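Metallo-beta-lactamase domain-containing protein 1 (Thermotoga maritima, PDB 1ZTC) is a metallo-beta-lactamase-fold protein that binds nickel ions and probably hydrolyses RNA as an endoribonuclease. Local coordinates at residues A[50-54]-A[84-90]. Residues are numbered along the deposited sequence; the frame is centred on the assembly and turned at random.
Sequences DPGNL and LDHIFNS. With NI (nickel (II) ion), chain E.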
loop_
_atom_site.group_PDB
_atom_site.type_symbol
_atom_site.label_atom_id
_atom_site.label_comp_id
_atom_site.label_asym_id
_atom_site.label_seq_id
_atom_site.Cartn_x
_atom_site.Cartn_y
_atom_site.Cartn_z
ATOM N N ASP A 50 3.858 12.161 -18.090
ATOM C CA ASP A 50 4.123 11.603 -16.757
ATOM C C ASP A 50 4.241 10.079 -16.825
ATOM O O ASP A 50 3.257 9.382 -16.612
ATOM C CB ASP A 50 3.074 12.051 -15.734
ATOM C CG ASP A 50 3.272 13.496 -15.287
ATOM O OD1 ASP A 50 4.247 14.127 -15.758
ATOM O OD2 ASP A 50 2.477 13.992 -14.460
ATOM N N PRO A 51 5.457 9.571 -17.128
ATOM C CA PRO A 51 5.683 8.127 -17.283
ATOM C C PRO A 51 5.492 7.283 -16.023
ATOM O O PRO A 51 5.361 6.053 -16.116
ATOM C CB PRO A 51 7.131 8.045 -17.810
ATOM C CG PRO A 51 7.776 9.295 -17.306
ATOM C CD PRO A 51 6.686 10.340 -17.398
ATOM N N GLY A 52 5.482 7.943 -14.860
ATOM C CA GLY A 52 5.123 7.305 -13.646
ATOM C C GLY A 52 6.262 6.707 -12.840
ATOM O O GLY A 52 7.441 7.009 -13.028
ATOM N N ASN A 53 5.876 5.835 -11.925
ATOM C CA ASN A 53 6.771 5.303 -10.936
ATOM C C ASN A 53 6.954 3.796 -11.113
ATOM O O ASN A 53 6.152 3.126 -11.741
ATOM C CB ASN A 53 6.208 5.616 -9.550
ATOM C CG ASN A 53 7.228 5.418 -8.442
ATOM O OD1 ASN A 53 8.411 5.682 -8.641
ATOM N ND2 ASN A 53 6.784 4.815 -7.319
ATOM N N LEU A 54 8.035 3.292 -10.540
ATOM C CA LEU A 54 8.441 1.925 -10.634
ATOM C C LEU A 54 7.337 0.938 -10.262
ATOM O O LEU A 54 7.217 -0.143 -10.848
ATOM C CB LEU A 54 9.649 1.731 -9.705
ATOM C CG LEU A 54 10.274 0.338 -9.665
ATOM C CD1 LEU A 54 10.751 -0.056 -11.044
ATOM C CD2 LEU A 54 11.434 0.307 -8.657
ATOM N N LEU A 84 9.591 12.397 -8.348
ATOM C CA LEU A 84 9.971 11.039 -8.700
ATOM C C LEU A 84 8.807 10.120 -9.093
ATOM O O LEU A 84 8.934 9.276 -9.975
ATOM C CB LEU A 84 10.696 10.417 -7.500
ATOM C CG LEU A 84 11.699 9.323 -7.819
ATOM C CD1 LEU A 84 12.752 9.787 -8.813
ATOM C CD2 LEU A 84 12.321 8.878 -6.475
ATOM N N ASP A 85 7.679 10.273 -8.403
ATOM C CA ASP A 85 6.490 9.430 -8.659
ATOM C C ASP A 85 5.837 9.707 -10.037
ATOM O O ASP A 85 5.039 8.899 -10.550
ATOM C CB ASP A 85 5.478 9.571 -7.507
ATOM C CG ASP A 85 5.002 11.008 -7.301
ATOM O OD1 ASP A 85 5.836 11.954 -7.253
ATOM O OD2 ASP A 85 3.780 11.189 -7.229
ATOM N N HIS A 86 6.248 10.809 -10.658
ATOM C CA HIS A 86 5.844 11.178 -12.023
ATOM C C HIS A 86 6.898 10.865 -13.113
ATOM O O HIS A 86 6.558 10.616 -14.279
ATOM C CB HIS A 86 5.545 12.696 -12.033
ATOM C CG HIS A 86 4.321 13.061 -11.265
ATOM N ND1 HIS A 86 3.168 13.498 -11.879
ATOM C CD2 HIS A 86 4.048 13.007 -9.937
ATOM C CE1 HIS A 86 2.242 13.715 -10.960
ATOM N NE2 HIS A 86 2.743 13.403 -9.781
ATOM N N ILE A 87 8.173 10.930 -12.752
ATOM C CA ILE A 87 9.244 10.894 -13.730
ATOM C C ILE A 87 10.093 9.621 -13.760
ATOM O O ILE A 87 10.872 9.430 -14.698
ATOM C CB ILE A 87 10.209 12.083 -13.542
ATOM C CG1 ILE A 87 10.988 11.951 -12.208
ATOM C CG2 ILE A 87 9.454 13.391 -13.625
ATOM C CD1 ILE A 87 12.011 12.985 -11.981
ATOM N N PHE A 88 10.030 8.806 -12.722
ATOM C CA PHE A 88 11.001 7.712 -12.586
ATOM C C PHE A 88 11.108 6.842 -13.849
ATOM O O PHE A 88 12.225 6.517 -14.318
ATOM C CB PHE A 88 10.658 6.788 -11.420
ATOM C CG PHE A 88 11.599 5.639 -11.316
ATOM C CD1 PHE A 88 12.788 5.776 -10.639
ATOM C CD2 PHE A 88 11.337 4.441 -11.973
ATOM C CE1 PHE A 88 13.722 4.746 -10.608
ATOM C CE2 PHE A 88 12.266 3.402 -11.943
ATOM C CZ PHE A 88 13.445 3.559 -11.243
ATOM N N ASN A 89 9.955 6.476 -14.390
ATOM C CA ASN A 89 9.893 5.553 -15.540
ATOM C C ASN A 89 10.463 6.148 -16.821
ATOM O O ASN A 89 10.610 5.439 -17.816
ATOM C CB ASN A 89 8.451 5.024 -15.782
ATOM C CG ASN A 89 7.970 4.106 -14.693
ATOM O OD1 ASN A 89 8.767 3.519 -13.987
ATOM N ND2 ASN A 89 6.642 3.929 -14.583
ATOM N N SER A 90 10.794 7.442 -16.794
ATOM C CA SER A 90 11.503 8.102 -17.913
ATOM C C SER A 90 12.790 7.360 -18.294
ATOM O O SER A 90 13.217 7.401 -19.438
ATOM C CB SER A 90 11.814 9.545 -17.538
ATOM O OG SER A 90 12.753 9.647 -16.461
HETATM NI NI NI E . 2.242 13.584 -7.599
HETATM O O HOH W 1 2.649 13.417 -5.049
HETATM O O HOH W 2 4.531 14.277 -6.900
#
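D50 meets H86 at the edge of the imidazole: ND1 of H86 donates to OD2 of D50 over 2.7 Å, nearly straight at 166°. The oxygen lies in the ring plane, yet the bond reaches it from above the carboxylate, whose plane stands 88° from the ring. A second hydrogen bond, with T80, steadies OD2. The ring's rotation is held from two ends, by this bond at ND1 and by nickel on NE2 at 2.2 Å.

Backbone bonds tie the loop to the helical turn: G52 N donates to H86 O at 2.9 Å, and G52 O in turn accepts from N89 N. The N89 amide adds a clamp, its ND2 reaching P51 O at 2.9 Å and, weakly, N53 O.

CD of P51 presses on the backbone carbonyl at H86 O, 3.1 Å away. Apolar packing pairs L54 with F88 alongside, CB to CE2 3.8 Å; L54 of the second subunit also packs on F88.

D85 shares the metal site with H86, D174 and H211; its OD2 stands a long 2.9 Å from the nickel, and its OD1 accepts from a nickel-bound water. This is the metallo-beta-lactamase HxHxDH site, its last histidine oriented by a second-shell aspartate following strand 45-49.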